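Local coordinates for protein PHB depolymerase (Penicillium funiculosum, PDB 2D81) that hydrolyses the ester bonds of the biopolyester polyhydroxybutyrate, using a circularly permuted alpha/beta hydrolase fold, at residues S16-G21 and H135-D140; K92-T97 and C160-A165. All coordinates share one frame; numbering follows the deposited sequence.

Contact 1: residues S16-G21 and H135-D140. With RB3 ((1R)-3-{[(1R)-3-methoxy-1-methyl-3-oxopropyl]oxy}-1-methyl-3-oxopropyl (3R)-3-hydroxybutanoate), chain C.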
ATOM      1  N   SER A  16       2.913  -1.941   0.943  1.00  5.59           N
ATOM      2  CA  SER A  16       1.628  -2.353   1.514  1.00  5.67           C
ATOM      3  C   SER A  16       0.720  -1.139   1.673  1.00  6.08           C
ATOM      4  O   SER A  16       1.162  -0.001   1.516  1.00  5.06           O
ATOM      5  CB  SER A  16       1.826  -3.038   2.879  1.00  4.86           C
ATOM      6  OG  SER A  16       2.207  -2.122   3.892  1.00  6.85           O
ATOM      7  N   GLY A  17      -0.549  -1.380   1.984  1.00  5.04           N
ATOM      8  CA  GLY A  17      -1.468  -0.276   2.189  1.00  6.87           C
ATOM      9  C   GLY A  17      -2.836  -0.713   2.666  1.00  6.53           C
ATOM     10  O   GLY A  17      -3.157  -1.903   2.650  1.00  6.97           O
ATOM     11  N   LEU A  18      -3.639   0.256   3.096  1.00  7.21           N
ATOM     12  CA  LEU A  18      -4.984  -0.010   3.604  1.00  6.57           C
ATOM     13  C   LEU A  18      -6.053   0.452   2.618  1.00  6.81           C
ATOM     14  O   LEU A  18      -6.004   1.577   2.124  1.00  8.38           O
ATOM     15  CB  LEU A  18      -5.195   0.713   4.934  1.00  6.27           C
ATOM     16  CG  LEU A  18      -6.608   0.635   5.521  1.00  6.05           C
ATOM     17  CD1 LEU A  18      -6.886  -0.772   6.043  1.00  8.41           C
ATOM     18  CD2 LEU A  18      -6.739   1.651   6.641  1.00  6.38           C
ATOM     19  N   ALA A  19      -7.021  -0.421   2.353  1.00  7.47           N
ATOM     20  CA  ALA A  19      -8.217  -0.061   1.597  1.00  7.92           C
ATOM     21  C   ALA A  19      -7.870   0.401   0.182  1.00  7.29           C
ATOM     22  O   ALA A  19      -7.358  -0.387  -0.615  1.00  7.49           O
ATOM     23  CB  ALA A  19      -8.994   1.018   2.343  1.00  9.79           C
ATOM     24  N   SER A  20      -8.139   1.664  -0.141  1.00  8.12           N
ATOM     25  CA  SER A  20      -7.744   2.163  -1.456  1.00  6.92           C
ATOM     26  C   SER A  20      -6.226   2.065  -1.577  1.00  7.83           C
ATOM     27  O   SER A  20      -5.693   1.848  -2.666  1.00  7.07           O
ATOM     28  CB  SER A  20      -8.207   3.616  -1.671  1.00  7.95           C
ATOM     29  OG  SER A  20      -7.573   4.526  -0.781  1.00  7.50           O
ATOM     30  N   GLY A  21      -5.538   2.210  -0.447  1.00  5.92           N
ATOM     31  CA  GLY A  21      -4.097   2.024  -0.424  1.00  6.87           C
ATOM     32  C   GLY A  21      -3.702   0.566  -0.563  1.00  6.00           C
ATOM     33  O   GLY A  21      -2.612   0.250  -1.051  1.00  4.22           O
ATOM     34  N   HIS A 135     -13.467  -2.139   9.185  1.00  8.14           N
ATOM     35  CA  HIS A 135     -12.602  -1.454   8.239  1.00  8.37           C
ATOM     36  C   HIS A 135     -11.754  -0.395   8.944  1.00  7.44           C
ATOM     37  O   HIS A 135     -12.211   0.720   9.196  1.00  8.07           O
ATOM     38  CB  HIS A 135     -13.438  -0.795   7.147  1.00 11.30           C
ATOM     39  CG  HIS A 135     -12.642  -0.416   5.941  1.00 12.11           C
ATOM     40  ND1 HIS A 135     -12.123  -1.352   5.070  1.00 14.34           N
ATOM     41  CD2 HIS A 135     -12.242   0.791   5.478  1.00 12.55           C
ATOM     42  CE1 HIS A 135     -11.437  -0.735   4.125  1.00 13.79           C
ATOM     43  NE2 HIS A 135     -11.494   0.566   4.350  1.00 13.34           N
ATOM     44  N   THR A 136     -10.515  -0.755   9.256  1.00  6.99           N
ATOM     45  CA  THR A 136      -9.611   0.120   9.987  1.00  7.56           C
ATOM     46  C   THR A 136      -8.225  -0.514   9.906  1.00  7.37           C
ATOM     47  O   THR A 136      -8.112  -1.713   9.634  1.00  7.51           O
ATOM     48  CB  THR A 136     -10.050   0.232  11.468  1.00  6.74           C
ATOM     49  OG1 THR A 136      -9.333   1.297  12.105  1.00  8.36           O
ATOM     50  CG2 THR A 136      -9.773  -1.072  12.208  1.00  7.91           C
ATOM     51  N   PHE A 137      -7.174   0.272  10.120  1.00  6.03           N
ATOM     52  CA  PHE A 137      -5.830  -0.300  10.145  1.00  6.53           C
ATOM     53  C   PHE A 137      -5.591  -0.963  11.498  1.00  6.93           C
ATOM     54  O   PHE A 137      -5.706  -0.318  12.536  1.00  6.87           O
ATOM     55  CB  PHE A 137      -4.762   0.772   9.919  1.00  7.08           C
ATOM     56  CG  PHE A 137      -3.423   0.201   9.557  1.00  7.34           C
ATOM     57  CD1 PHE A 137      -3.034   0.099   8.225  1.00  7.76           C
ATOM     58  CD2 PHE A 137      -2.580  -0.301  10.541  1.00  6.80           C
ATOM     59  CE1 PHE A 137      -1.829  -0.498   7.880  1.00  6.77           C
ATOM     60  CE2 PHE A 137      -1.368  -0.904  10.205  1.00  9.44           C
ATOM     61  CZ  PHE A 137      -0.994  -1.002   8.867  1.00  8.82           C
ATOM     62  N   PRO A 138      -5.240  -2.259  11.501  1.00  7.48           N
ATOM     63  CA  PRO A 138      -4.993  -2.993  12.747  1.00  5.96           C
ATOM     64  C   PRO A 138      -3.616  -2.779  13.380  1.00  7.03           C
ATOM     65  O   PRO A 138      -2.592  -3.089  12.773  1.00  6.07           O
ATOM     66  CB  PRO A 138      -5.205  -4.441  12.330  1.00  7.32           C
ATOM     67  CG  PRO A 138      -4.621  -4.451  10.942  1.00  7.53           C
ATOM     68  CD  PRO A 138      -5.161  -3.161  10.332  1.00  6.53           C
ATOM     69  N   THR A 139      -3.603  -2.266  14.608  1.00  7.22           N
ATOM     70  CA  THR A 139      -2.372  -2.214  15.396  1.00  7.10           C
ATOM     71  C   THR A 139      -2.614  -2.882  16.746  1.00  7.60           C
ATOM     72  O   THR A 139      -3.714  -3.360  17.018  1.00  7.41           O
ATOM     73  CB  THR A 139      -1.918  -0.766  15.642  1.00  7.31           C
ATOM     74  OG1 THR A 139      -2.672  -0.199  16.720  1.00  6.86           O
ATOM     75  CG2 THR A 139      -2.138   0.076  14.394  1.00  6.72           C
ATOM     76  N   ASP A 140      -1.590  -2.917  17.593  1.00  7.65           N
ATOM     77  CA  ASP A 140      -1.760  -3.476  18.929  1.00  7.58           C
ATOM     78  C   ASP A 140      -1.419  -2.459  20.009  1.00  8.30           C
ATOM     79  O   ASP A 140      -1.053  -2.820  21.124  1.00  7.28           O
ATOM     80  CB  ASP A 140      -0.901  -4.735  19.088  1.00  7.76           C
ATOM     81  CG  ASP A 140       0.587  -4.438  19.088  1.00  9.88           C
ATOM     82  OD1 ASP A 140       1.005  -3.426  18.480  1.00  9.30           O
ATOM     83  OD2 ASP A 140       1.342  -5.233  19.687  1.00  9.75           O
TER
HETATM   84  O1M RB3 C 451     -14.551   3.270   2.240  1.00 30.39           O
HETATM   85  C1A RB3 C 451     -13.385   3.390   1.804  1.00 27.41           C
HETATM   86  O1A RB3 C 451     -12.696   4.434   1.834  1.00 30.84           O
HETATM   87  C2A RB3 C 451     -12.746   2.148   1.180  1.00 24.10           C
HETATM   88  C3A RB3 C 451     -12.296   2.416  -0.258  1.00 19.82           C
HETATM   89  C4A RB3 C 451     -11.690   1.131  -0.826  1.00 18.87           C
HETATM   90  O3A RB3 C 451     -13.435   2.799  -1.046  1.00 18.25           O
HETATM   91  C1B RB3 C 451     -13.136   3.763  -1.960  1.00 16.84           C
HETATM   92  O1B RB3 C 451     -11.982   3.917  -2.357  1.00 11.77           O
HETATM   93  C2B RB3 C 451     -14.271   4.650  -2.476  1.00 17.31           C
HETATM   94  C3B RB3 C 451     -13.909   5.421  -3.749  1.00 17.59           C
HETATM   95  C4B RB3 C 451     -13.633   4.473  -4.918  1.00 17.31           C
HETATM   96  O3B RB3 C 451     -15.010   6.272  -4.107  1.00 22.14           O
HETATM   97  C1C RB3 C 451     -14.975   7.468  -3.459  1.00 23.34           C
HETATM   98  O1C RB3 C 451     -14.553   7.538  -2.305  1.00 24.73           O
HETATM   99  C2C RB3 C 451     -15.480   8.720  -4.180  1.00 24.97           C
HETATM  100  C3C RB3 C 451     -16.653   9.352  -3.427  1.00 26.39           C
HETATM  101  C4C RB3 C 451     -17.168  10.584  -4.173  1.00 26.08           C
HETATM  102  O3C RB3 C 451     -17.698   8.389  -3.274  1.00 29.55           O
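ND1 of H135 is hydrogen-bonded to OD1 of D101, while on the other side of the ring NE2 is in van der Waals contact with CB of A19, 3.2 Å away, which meets the ring at its edge, near the ring plane. Neighbouring CE1 comes almost as close to the same methyl. With CG anti to the backbone N (chi1 -163°), the ring reaches the turn although the CB bond of H135 does not point there. V104 also touches the histidine side chain. A19 is an engineered residue at the nucleophile position of a G-x-S-x-G elbow, the tight turn of alpha/beta hydrolases that here joins strand 13-18 to helix 20-31. Its positive phi of 61°, the strained conformation of a nucleophile elbow, turns CB toward the histidine. At the elbow, CA of G17 passes 3.5 Å from O of G21, so the strand end and helix start pack with little between them. The arrangement is consistent with a Ser-His-Asp catalytic triad lacking its nucleophilic hydroxyl. The bound hydroxybutyrate trimer lies over this turn, with its C2A 3.8 Å from H135 NE2 and its methyl C4A 3.7 Å from the backbone N of S20.

Beyond the histidine the contact is van der Waals packing of L18 on T136 and F137, backbone included. L18 reaches over the start of strand 137-139, its CG anti to the backbone N (chi1 174°). One branch, CD2, packs 3.8 Å from N and 3.9 Å from CB of F137, and the other, CD1, lies 3.9 Å from O of T136. The F137 ring turns its edge to L18 CB, and meets the ring of F43 from strand 39-43. On T136, OG1 is hydrogen-bonded to OG of S158.

Contact 2: residues K92-T97 and C160-A165. With NAG (2-acetamido-2-deoxy-beta-D-glucopyranose), chain B.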
ATOM      1  N   LYS A  92       6.705 -12.664  -1.729  1.00  8.96           N
ATOM      2  CA  LYS A  92       6.003 -12.839  -0.465  1.00  9.79           C
ATOM      3  C   LYS A  92       4.781 -11.934  -0.479  1.00  9.43           C
ATOM      4  O   LYS A  92       4.898 -10.726  -0.689  1.00 10.14           O
ATOM      5  CB  LYS A  92       6.912 -12.469   0.711  1.00 10.44           C
ATOM      6  CG  LYS A  92       8.207 -13.267   0.778  1.00 13.88           C
ATOM      7  CD  LYS A  92       7.935 -14.752   0.932  1.00 18.18           C
ATOM      8  CE  LYS A  92       7.349 -15.073   2.297  1.00 19.30           C
ATOM      9  NZ  LYS A  92       8.347 -14.847   3.376  1.00 23.63           N
ATOM     10  N   ILE A  93       3.607 -12.519  -0.265  1.00  7.47           N
ATOM     11  CA  ILE A  93       2.367 -11.757  -0.314  1.00  7.64           C
ATOM     12  C   ILE A  93       1.603 -11.918   0.989  1.00  6.76           C
ATOM     13  O   ILE A  93       1.278 -13.033   1.401  1.00  6.15           O
ATOM     14  CB  ILE A  93       1.478 -12.214  -1.492  1.00  7.25           C
ATOM     15  CG1 ILE A  93       2.233 -12.025  -2.809  1.00  8.48           C
ATOM     16  CG2 ILE A  93       0.176 -11.412  -1.513  1.00  8.50           C
ATOM     17  CD1 ILE A  93       1.487 -12.525  -4.029  1.00  9.71           C
ATOM     18  N   TYR A  94       1.342 -10.788   1.638  1.00  5.12           N
ATOM     19  CA  TYR A  94       0.606 -10.749   2.894  1.00  5.44           C
ATOM     20  C   TYR A  94      -0.761 -10.119   2.656  1.00  4.83           C
ATOM     21  O   TYR A  94      -0.867  -9.091   1.993  1.00  6.37           O
ATOM     22  CB  TYR A  94       1.376  -9.922   3.929  1.00  5.40           C
ATOM     23  CG  TYR A  94       0.596  -9.661   5.199  1.00  5.62           C
ATOM     24  CD1 TYR A  94       0.587 -10.585   6.240  1.00  6.54           C
ATOM     25  CD2 TYR A  94      -0.161  -8.498   5.343  1.00  6.79           C
ATOM     26  CE1 TYR A  94      -0.156 -10.358   7.395  1.00  7.46           C
ATOM     27  CE2 TYR A  94      -0.910  -8.263   6.490  1.00  8.32           C
ATOM     28  CZ  TYR A  94      -0.902  -9.197   7.512  1.00  6.41           C
ATOM     29  OH  TYR A  94      -1.647  -8.971   8.642  1.00  7.02           O
ATOM     30  N   MET A  95      -1.803 -10.742   3.194  1.00  4.40           N
ATOM     31  CA  MET A  95      -3.164 -10.231   3.055  1.00  5.43           C
ATOM     32  C   MET A  95      -3.898 -10.280   4.389  1.00  5.68           C
ATOM     33  O   MET A  95      -3.760 -11.243   5.144  1.00  7.35           O
ATOM     34  CB  MET A  95      -3.929 -11.042   2.007  1.00  5.60           C
ATOM     35  CG  MET A  95      -3.452 -10.793   0.587  1.00  5.36           C
ATOM     36  SD  MET A  95      -4.234 -11.883  -0.608  1.00  7.27           S
ATOM     37  CE  MET A  95      -3.170 -13.316  -0.459  1.00  4.84           C
ATOM     38  N   TRP A  96      -4.671  -9.237   4.678  1.00  5.61           N
ATOM     39  CA  TRP A  96      -5.391  -9.134   5.946  1.00  5.36           C
ATOM     40  C   TRP A  96      -6.788  -8.579   5.741  1.00  4.83           C
ATOM     41  O   TRP A  96      -7.000  -7.681   4.929  1.00  5.06           O
ATOM     42  CB  TRP A  96      -4.643  -8.218   6.922  1.00  5.56           C
ATOM     43  CG  TRP A  96      -5.370  -8.015   8.229  1.00  5.84           C
ATOM     44  CD1 TRP A  96      -5.315  -8.821   9.333  1.00  5.45           C
ATOM     45  CD2 TRP A  96      -6.288  -6.959   8.552  1.00  5.26           C
ATOM     46  NE1 TRP A  96      -6.140  -8.335  10.318  1.00  6.58           N
ATOM     47  CE2 TRP A  96      -6.749  -7.194   9.867  1.00  6.41           C
ATOM     48  CE3 TRP A  96      -6.767  -5.838   7.856  1.00  5.53           C
ATOM     49  CZ2 TRP A  96      -7.665  -6.346  10.505  1.00  6.67           C
ATOM     50  CZ3 TRP A  96      -7.681  -4.995   8.492  1.00  7.19           C
ATOM     51  CH2 TRP A  96      -8.119  -5.256   9.804  1.00  5.93           C
ATOM     52  N   THR A  97      -7.740  -9.115   6.493  1.00  4.99           N
ATOM     53  CA  THR A  97      -9.059  -8.516   6.572  1.00  6.44           C
ATOM     54  C   THR A  97      -9.599  -8.641   7.990  1.00  5.93           C
ATOM     55  O   THR A  97      -9.269  -9.585   8.712  1.00  6.10           O
ATOM     56  CB  THR A  97     -10.038  -9.195   5.596  1.00  8.02           C
ATOM     57  OG1 THR A  97     -11.315  -8.546   5.675  1.00  8.69           O
ATOM     58  CG2 THR A  97     -10.196 -10.669   5.938  1.00  7.80           C
ATOM     59  N   CYS A 160      -6.472  -3.057  17.445  1.00  7.63           N
ATOM     60  CA  CYS A 160      -7.220  -4.282  17.186  1.00  7.74           C
ATOM     61  C   CYS A 160      -6.584  -5.477  17.884  1.00  9.18           C
ATOM     62  O   CYS A 160      -6.885  -6.625  17.555  1.00  9.75           O
ATOM     63  CB  CYS A 160      -7.275  -4.563  15.683  1.00  7.78           C
ATOM     64  SG  CYS A 160      -8.201  -3.342  14.699  1.00  9.11           S
ATOM     65  N   ASN A 161      -5.703  -5.201  18.841  1.00  9.28           N
ATOM     66  CA  ASN A 161      -4.960  -6.255  19.524  1.00 10.19           C
ATOM     67  C   ASN A 161      -4.277  -7.143  18.489  1.00  9.35           C
ATOM     68  O   ASN A 161      -4.170  -8.360  18.656  1.00  9.03           O
ATOM     69  CB  ASN A 161      -5.902  -7.086  20.404  1.00 14.02           C
ATOM     70  CG  ASN A 161      -5.158  -8.083  21.277  1.00 16.38           C
ATOM     71  OD1 ASN A 161      -4.173  -7.739  21.931  1.00 20.95           O
ATOM     72  ND2 ASN A 161      -5.636  -9.319  21.300  1.00 20.69           N
ATOM     73  N   TYR A 162      -3.824  -6.516  17.409  1.00  8.74           N
ATOM     74  CA  TYR A 162      -3.097  -7.215  16.357  1.00  8.35           C
ATOM     75  C   TYR A 162      -2.142  -6.250  15.673  1.00  8.11           C
ATOM     76  O   TYR A 162      -2.558  -5.233  15.119  1.00  6.22           O
ATOM     77  CB  TYR A 162      -4.070  -7.796  15.330  1.00  8.09           C
ATOM     78  CG  TYR A 162      -3.393  -8.491  14.168  1.00  7.77           C
ATOM     79  CD1 TYR A 162      -3.420  -7.936  12.886  1.00  7.05           C
ATOM     80  CD2 TYR A 162      -2.737  -9.707  14.347  1.00  7.48           C
ATOM     81  CE1 TYR A 162      -2.809  -8.588  11.803  1.00  6.80           C
ATOM     82  CE2 TYR A 162      -2.123 -10.364  13.276  1.00  7.39           C
ATOM     83  CZ  TYR A 162      -2.164  -9.802  12.010  1.00  7.55           C
ATOM     84  OH  TYR A 162      -1.570 -10.464  10.957  1.00  7.02           O
ATOM     85  N   ASP A 163      -0.856  -6.581  15.728  1.00  8.12           N
ATOM     86  CA  ASP A 163       0.186  -5.761  15.128  1.00  7.07           C
ATOM     87  C   ASP A 163       0.249  -6.036  13.627  1.00  6.14           C
ATOM     88  O   ASP A 163       1.030  -6.870  13.173  1.00  6.80           O
ATOM     89  CB  ASP A 163       1.532  -6.091  15.780  1.00  6.81           C
ATOM     90  CG  ASP A 163       2.667  -5.219  15.268  1.00  8.12           C
ATOM     91  OD1 ASP A 163       3.821  -5.466  15.672  1.00  8.04           O
ATOM     92  OD2 ASP A 163       2.415  -4.290  14.472  1.00  6.83           O
ATOM     93  N   GLY A 164      -0.586  -5.332  12.867  1.00  5.28           N
ATOM     94  CA  GLY A 164      -0.662  -5.562  11.435  1.00  6.12           C
ATOM     95  C   GLY A 164       0.604  -5.183  10.693  1.00  5.35           C
ATOM     96  O   GLY A 164       1.055  -5.924   9.820  1.00  5.89           O
ATOM     97  N   ALA A 165       1.172  -4.030  11.030  1.00  6.29           N
ATOM     98  CA  ALA A 165       2.390  -3.570  10.372  1.00  6.29           C
ATOM     99  C   ALA A 165       3.497  -4.595  10.567  1.00  6.77           C
ATOM    100  O   ALA A 165       4.198  -4.957   9.622  1.00  6.52           O
ATOM    101  CB  ALA A 165       2.817  -2.215  10.937  1.00  6.98           C
TER
HETATM  102  C1  NAG B 401       9.480 -17.798  -1.257  1.00 12.69           C
HETATM  103  C2  NAG B 401      10.159 -18.158  -2.590  1.00 11.60           C
HETATM  104  C3  NAG B 401      11.696 -18.084  -2.483  1.00 12.24           C
HETATM  105  C4  NAG B 401      12.180 -16.833  -1.732  1.00 14.73           C
HETATM  106  C5  NAG B 401      11.392 -16.656  -0.438  1.00 16.71           C
HETATM  107  C6  NAG B 401      11.772 -15.410   0.337  1.00 19.06           C
HETATM  108  C7  NAG B 401       9.440 -19.828  -4.193  1.00 10.05           C
HETATM  109  C8  NAG B 401       9.584 -21.288  -4.593  1.00 12.59           C
HETATM  110  N2  NAG B 401       9.773 -19.512  -2.943  1.00 10.07           N
HETATM  111  O3  NAG B 401      12.259 -18.076  -3.787  1.00 13.43           O
HETATM  112  O4  NAG B 401      13.558 -16.973  -1.427  1.00 13.98           O
HETATM  113  O5  NAG B 401       9.989 -16.565  -0.742  1.00 14.41           O
HETATM  114  O6  NAG B 401      11.541 -15.589   1.728  1.00 23.62           O
HETATM  115  O7  NAG B 401       9.032 -19.006  -5.012  1.00  9.17           O
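The rings of W96 and Y162 lie nearly parallel, their planes 12° apart, but are slid so far past each other that they barely overlap; the centroids of the W96 five-membered ring and the Y162 ring are 5.2 Å apart. The touching atoms are CD1 of W96 and CE1 of Y162, at 3.5 Å. At the edge of the Y162 ring, in its plane, sits OH of Y94, and OH of Y162 in turn lies at the edge of the Y94 ring. The three aromatics join strand 92-98 of the central alpha/beta hydrolase sheet to the loop leading into helix 164-173.

The two tyrosines come from opposite directions and share a 2.8 Å hydrogen bond between OH of Y94 and OH of Y162, in which either may donate. On the strand, Y94 and W96 both point to the same side, as alternate residues of a beta strand do, and both carry CG anti to the backbone N (chi1 172° and 177°), which extends their rings toward the loop. NE1 of W96 is hydrogen-bonded to OG1 of T130, and this fixes how the indole is turned. Y94 also meets the ring of F43 and packs on A167, A168 and W171 of the helix.

Next in the chain, D163 is the N-cap of helix 164-173: OD2 accepts from N of G166, while OD1 takes a salt bridge from R179 and a hydrogen bond from NE1 of W250. At the far end of the strand, the thrice-bent chain of K92 brings its NZ to O of W171 and leaves CD 3.2 Å from O5 of the attached N-acetylglucosamine.

Overall arrangement
From the N terminus the chain meets the segments in the order 16-21, 92-97, 135-140 and 160-165, so the loops closed by contact 1 and contact 2, with 113 and 62 residues between their segments, cross instead of nesting. Strands 13-18 and 92-98 belong to the same central sheet, with strand 39-43 between them, whereas strand 137-139 pairs with 157-159 in a separate two-stranded parallel sheet. The centres of the two contacts are about 8 Å apart. O of T139 and N of C160 (2.8 Å), and O of P138 and N of G164 (3.0 Å), probably form hydrogen bonds, while W96 packs against T136 and P138. These bonds tie strand 137-139 to the start of helix 164-173.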